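Side-chain contacts in oxalate oxidase 1 (Hordeum vulgare, PDB 1FI2), which oxidises oxalate with dioxygen to carbon dioxide and hydrogen peroxide at a manganese centre and also has superoxide dismutase activity: residues Thr166-Asp171 with Pro177-Ala182; Leu59-Ala62 with Gly66-Thr69. All blocks are in the same frame, centred on the assembly; numbering follows the deposited sequence.

Both contacts are buried and hydrogen-bond-free across their segments, yet they lie on opposite sides of the chain's centre, with centres about 32 Å apart, and share no secondary-structure element. Interaction 1 joins two helices that follow the last strand of the jelly roll, and its chemistry is almost wholly aliphatic and aromatic. Interaction 2 lies within one loop between strands 54-59 and 73-79, where a valine packs against a threonine hydroxyl and an asparagine whose polar groups are bonded to residues outside the two segments. The helix pair therefore meets through hydrocarbon side chains, whereas the loop combines one valine contact with hydrogen bonds to the N-terminal region and Gln156.

Interaction 1: residues Thr166-Asp171 with Pro177-Ala182; sequences TLFGSD and PVLTKA
Leu167 and Phe168 on one helix receive Leu179 from the other, and the apolar contacts fall into two halves, one for each branch of Leu179. Its CD2 methyl meets CD2 of Leu167 at 4.1 Å, while its CD1 meets the ring of Phe168 obliquely, 4.1 Å from CD2 of Phe168. Leu179 CG stands anti to its own carbonyl carbon (chi1 -70°), which sends the branched end across to the helix of Leu167. A forked leucine suits this place because two methyls can serve two neighbours at once. On one face of the Phe168 ring rests CB of Leu167, 3.8 Å above the plane and offset toward the rim, so the two residues that receive Leu179 also brace each other.

This is a helix-to-helix contact: helix 163-169 follows the last strand of the cupin jelly roll, and after a short connection helix 176-183 packs against it. Helix 187-196 adds to the same apolar cluster, with Leu193 on Phe168 and Val190 on Leu179.

A second kind of approach involves the backbone. The Leu167 carbonyl oxygen sits 3.5 Å from CD1 of Leu179, a methyl-to-oxygen contact and no hydrogen bond.

The polar side chains nearby have partners outside the two segments: Thr166 OG1 bonds to Phe162 O in its own chain, while Lys181 NZ reaches Pro51 O and Asn52 O of a second subunit.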
loop_
_atom_site.group_PDB
_atom_site.type_symbol
_atom_site.label_atom_id
_atom_site.label_comp_id
_atom_site.label_asym_id
_atom_site.label_seq_id
_atom_site.Cartn_x
_atom_site.Cartn_y
_atom_site.Cartn_z
ATOM N N THR A 166 0.501 30.364 0.291
ATOM C CA THR A 166 -0.163 29.798 1.464
ATOM C C THR A 166 0.190 30.560 2.732
ATOM O O THR A 166 -0.673 30.836 3.572
ATOM C CB THR A 166 0.178 28.303 1.614
ATOM O OG1 THR A 166 -0.239 27.618 0.422
ATOM C CG2 THR A 166 -0.524 27.698 2.817
ATOM N N LEU A 167 1.455 30.938 2.891
ATOM C CA LEU A 167 1.901 31.666 4.062
ATOM C C LEU A 167 1.297 33.064 4.200
ATOM O O LEU A 167 0.955 33.480 5.311
ATOM C CB LEU A 167 3.407 31.915 4.032
ATOM C CG LEU A 167 4.439 31.101 4.771
ATOM C CD1 LEU A 167 5.709 31.954 4.932
ATOM C CD2 LEU A 167 4.009 30.607 6.142
ATOM N N PHE A 168 1.237 33.803 3.094
ATOM C CA PHE A 168 0.780 35.179 3.125
ATOM C C PHE A 168 -0.572 35.472 2.509
ATOM O O PHE A 168 -1.059 36.591 2.737
ATOM C CB PHE A 168 1.855 36.056 2.436
ATOM C CG PHE A 168 3.217 35.901 3.064
ATOM C CD1 PHE A 168 4.250 35.295 2.369
ATOM C CD2 PHE A 168 3.454 36.341 4.355
ATOM C CE1 PHE A 168 5.498 35.141 2.945
ATOM C CE2 PHE A 168 4.695 36.190 4.940
ATOM C CZ PHE A 168 5.720 35.585 4.233
ATOM N N GLY A 169 -1.193 34.546 1.790
ATOM C CA GLY A 169 -2.459 34.832 1.138
ATOM C C GLY A 169 -3.478 33.706 1.192
ATOM O O GLY A 169 -4.243 33.532 0.237
ATOM N N SER A 170 -3.463 32.921 2.268
ATOM C CA SER A 170 -4.440 31.835 2.411
ATOM C C SER A 170 -5.827 32.431 2.556
ATOM O O SER A 170 -5.942 33.656 2.724
ATOM C CB SER A 170 -4.085 30.932 3.586
ATOM O OG SER A 170 -3.981 31.607 4.827
ATOM N N ASP A 171 -6.894 31.654 2.722
ATOM C CA ASP A 171 -8.231 32.222 2.904
ATOM C C ASP A 171 -8.948 31.714 4.141
ATOM O O ASP A 171 -9.461 30.590 4.127
ATOM C CB ASP A 171 -9.079 31.878 1.666
ATOM C CG ASP A 171 -8.602 32.493 0.370
ATOM O OD1 ASP A 171 -8.687 33.731 0.220
ATOM O OD2 ASP A 171 -8.124 31.754 -0.521
ATOM N N PRO A 177 0.203 38.333 13.978
ATOM C CA PRO A 177 0.942 37.970 15.174
ATOM C C PRO A 177 1.493 36.555 15.144
ATOM O O PRO A 177 2.529 36.258 15.757
ATOM C CB PRO A 177 -0.061 38.171 16.308
ATOM C CG PRO A 177 -1.045 39.155 15.764
ATOM C CD PRO A 177 -1.181 38.771 14.307
ATOM N N VAL A 178 0.812 35.609 14.489
ATOM C CA VAL A 178 1.341 34.259 14.324
ATOM C C VAL A 178 2.579 34.324 13.425
ATOM O O VAL A 178 3.613 33.726 13.721
ATOM C CB VAL A 178 0.319 33.282 13.723
ATOM C CG1 VAL A 178 0.950 31.928 13.408
ATOM C CG2 VAL A 178 -0.863 33.084 14.664
ATOM N N LEU A 179 2.462 35.072 12.330
ATOM C CA LEU A 179 3.557 35.219 11.384
ATOM C C LEU A 179 4.715 36.053 11.903
ATOM O O LEU A 179 5.823 35.793 11.426
ATOM C CB LEU A 179 3.056 35.791 10.054
ATOM C CG LEU A 179 2.180 34.863 9.206
ATOM C CD1 LEU A 179 1.651 35.616 7.996
ATOM C CD2 LEU A 179 2.951 33.623 8.772
ATOM N N THR A 180 4.528 37.003 12.814
ATOM C CA THR A 180 5.660 37.766 13.331
ATOM C C THR A 180 6.498 36.920 14.287
ATOM O O THR A 180 7.721 37.053 14.331
ATOM C CB THR A 180 5.265 39.080 14.025
ATOM O OG1 THR A 180 4.388 38.801 15.123
ATOM C CG2 THR A 180 4.574 40.030 13.062
ATOM N N LYS A 181 5.862 36.025 15.039
ATOM C CA LYS A 181 6.577 35.136 15.942
ATOM C C LYS A 181 7.350 34.089 15.142
ATOM O O LYS A 181 8.495 33.774 15.451
ATOM C CB LYS A 181 5.617 34.434 16.909
ATOM C CG LYS A 181 6.299 33.575 17.958
ATOM C CD LYS A 181 7.077 34.418 18.961
ATOM C CE LYS A 181 7.735 33.521 20.000
ATOM N NZ LYS A 181 8.725 32.610 19.357
ATOM N N ALA A 182 6.719 33.575 14.091
ATOM C CA ALA A 182 7.314 32.554 13.248
ATOM C C ALA A 182 8.426 33.076 12.349
ATOM O O ALA A 182 9.401 32.352 12.139
ATOM C CB ALA A 182 6.232 31.909 12.384
#

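Interaction 2: residues Leu59-Ala62 with Gly66-Thr69; sequences LDVA and GTNT
Asp60 touches Thr67 through its main chain: its carbonyl carbon C lies 4.2 Å from Thr67 OG1, while the CB bond of the aspartate points away from the other segment. The side chain packs on Asn157 and, from a second subunit, on Asp113.

Val61 has the largest share of the contact. Thr67 OG1 comes up against the base of the side chain, 3.4 Å from Val61 CA and 3.5 Å from Val61 CB. The hydroxyl is brought there by a chi1 of 62°, which sets OG1 between the backbone N and the carbonyl carbon of Thr67. It is no idle polar atom against hydrocarbon, since it hydrogen bonds to Trp64 O; threonine fits because one small side chain can tie back its own 3-10 turn and still press on the valine.

The other end of Val61 goes to Asn68. Here CG2, anti to the valine backbone N, meets the main-chain N of Asn68 at 3.8 Å and Asn68 CB at the same distance. A beta-branched residue suits the site, being broad enough to lean on two successive residues. Beyond CB, the carboxamide of Asn68 is held from outside the two segments: OD1 takes Gln156 NE2, and ND2 bonds to both Cys10 O and His24 O, so three bonds fix its rotation. Backbone bonds join Val61 to the same Gln156.

The contact folds the loop between strands 54-59 and 73-79 of the cupin jelly roll, which includes a short 3-10 turn, back on itself; the Asp60 side chain at its start lies about 7 Å from that of Asn75, which binds oxalate.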
loop_
_atom_site.group_PDB
_atom_site.type_symbol
_atom_site.label_atom_id
_atom_site.label_comp_id
_atom_site.label_asym_id
_atom_site.label_seq_id
_atom_site.Cartn_x
_atom_site.Cartn_y
_atom_site.Cartn_z
ATOM N N LEU A 59 -2.384 18.462 -15.657
ATOM C CA LEU A 59 -2.938 17.273 -16.301
ATOM C C LEU A 59 -3.166 16.185 -15.254
ATOM O O LEU A 59 -2.738 15.040 -15.370
ATOM C CB LEU A 59 -2.083 16.796 -17.469
ATOM C CG LEU A 59 -2.806 15.999 -18.553
ATOM C CD1 LEU A 59 -3.960 16.785 -19.160
ATOM C CD2 LEU A 59 -1.840 15.574 -19.653
ATOM N N ASP A 60 -3.820 16.609 -14.175
ATOM C CA ASP A 60 -4.190 15.699 -13.089
ATOM C C ASP A 60 -5.547 15.103 -13.448
ATOM O O ASP A 60 -6.091 15.408 -14.518
ATOM C CB ASP A 60 -4.193 16.398 -11.745
ATOM C CG ASP A 60 -5.058 17.625 -11.613
ATOM O OD1 ASP A 60 -5.166 18.143 -10.472
ATOM O OD2 ASP A 60 -5.633 18.099 -12.611
ATOM N N VAL A 61 -6.150 14.316 -12.567
ATOM C CA VAL A 61 -7.419 13.654 -12.863
ATOM C C VAL A 61 -8.569 14.590 -13.174
ATOM O O VAL A 61 -9.432 14.236 -13.990
ATOM C CB VAL A 61 -7.783 12.674 -11.728
ATOM C CG1 VAL A 61 -8.189 13.415 -10.463
ATOM C CG2 VAL A 61 -8.866 11.701 -12.174
ATOM N N ALA A 62 -8.585 15.818 -12.671
ATOM C CA ALA A 62 -9.614 16.791 -13.017
ATOM C C ALA A 62 -9.526 17.216 -14.479
ATOM O O ALA A 62 -10.547 17.572 -15.080
ATOM C CB ALA A 62 -9.497 18.001 -12.099
ATOM N N GLY A 66 -9.205 9.927 -17.426
ATOM C CA GLY A 66 -8.754 8.571 -17.668
ATOM C C GLY A 66 -7.622 8.120 -16.755
ATOM O O GLY A 66 -7.357 6.917 -16.662
ATOM N N THR A 67 -6.973 9.024 -16.025
ATOM C CA THR A 67 -5.950 8.677 -15.058
ATOM C C THR A 67 -6.535 8.127 -13.759
ATOM O O THR A 67 -5.800 7.520 -12.970
ATOM C CB THR A 67 -5.050 9.873 -14.679
ATOM O OG1 THR A 67 -5.831 10.913 -14.073
ATOM C CG2 THR A 67 -4.354 10.434 -15.909
ATOM N N ASN A 68 -7.820 8.342 -13.510
ATOM C CA ASN A 68 -8.450 7.862 -12.280
ATOM C C ASN A 68 -8.116 6.404 -12.026
ATOM O O ASN A 68 -8.248 5.536 -12.889
ATOM C CB ASN A 68 -9.964 8.058 -12.374
ATOM C CG ASN A 68 -10.701 7.910 -11.064
ATOM O OD1 ASN A 68 -10.274 8.398 -10.019
ATOM N ND2 ASN A 68 -11.843 7.228 -11.105
ATOM N N THR A 69 -7.682 6.085 -10.818
ATOM C CA THR A 69 -7.280 4.807 -10.292
ATOM C C THR A 69 -5.937 4.276 -10.802
ATOM O O THR A 69 -5.452 3.274 -10.256
ATOM C CB THR A 69 -8.278 3.637 -10.472
ATOM O OG1 THR A 69 -8.264 3.193 -11.839
ATOM C CG2 THR A 69 -9.688 3.981 -10.039
#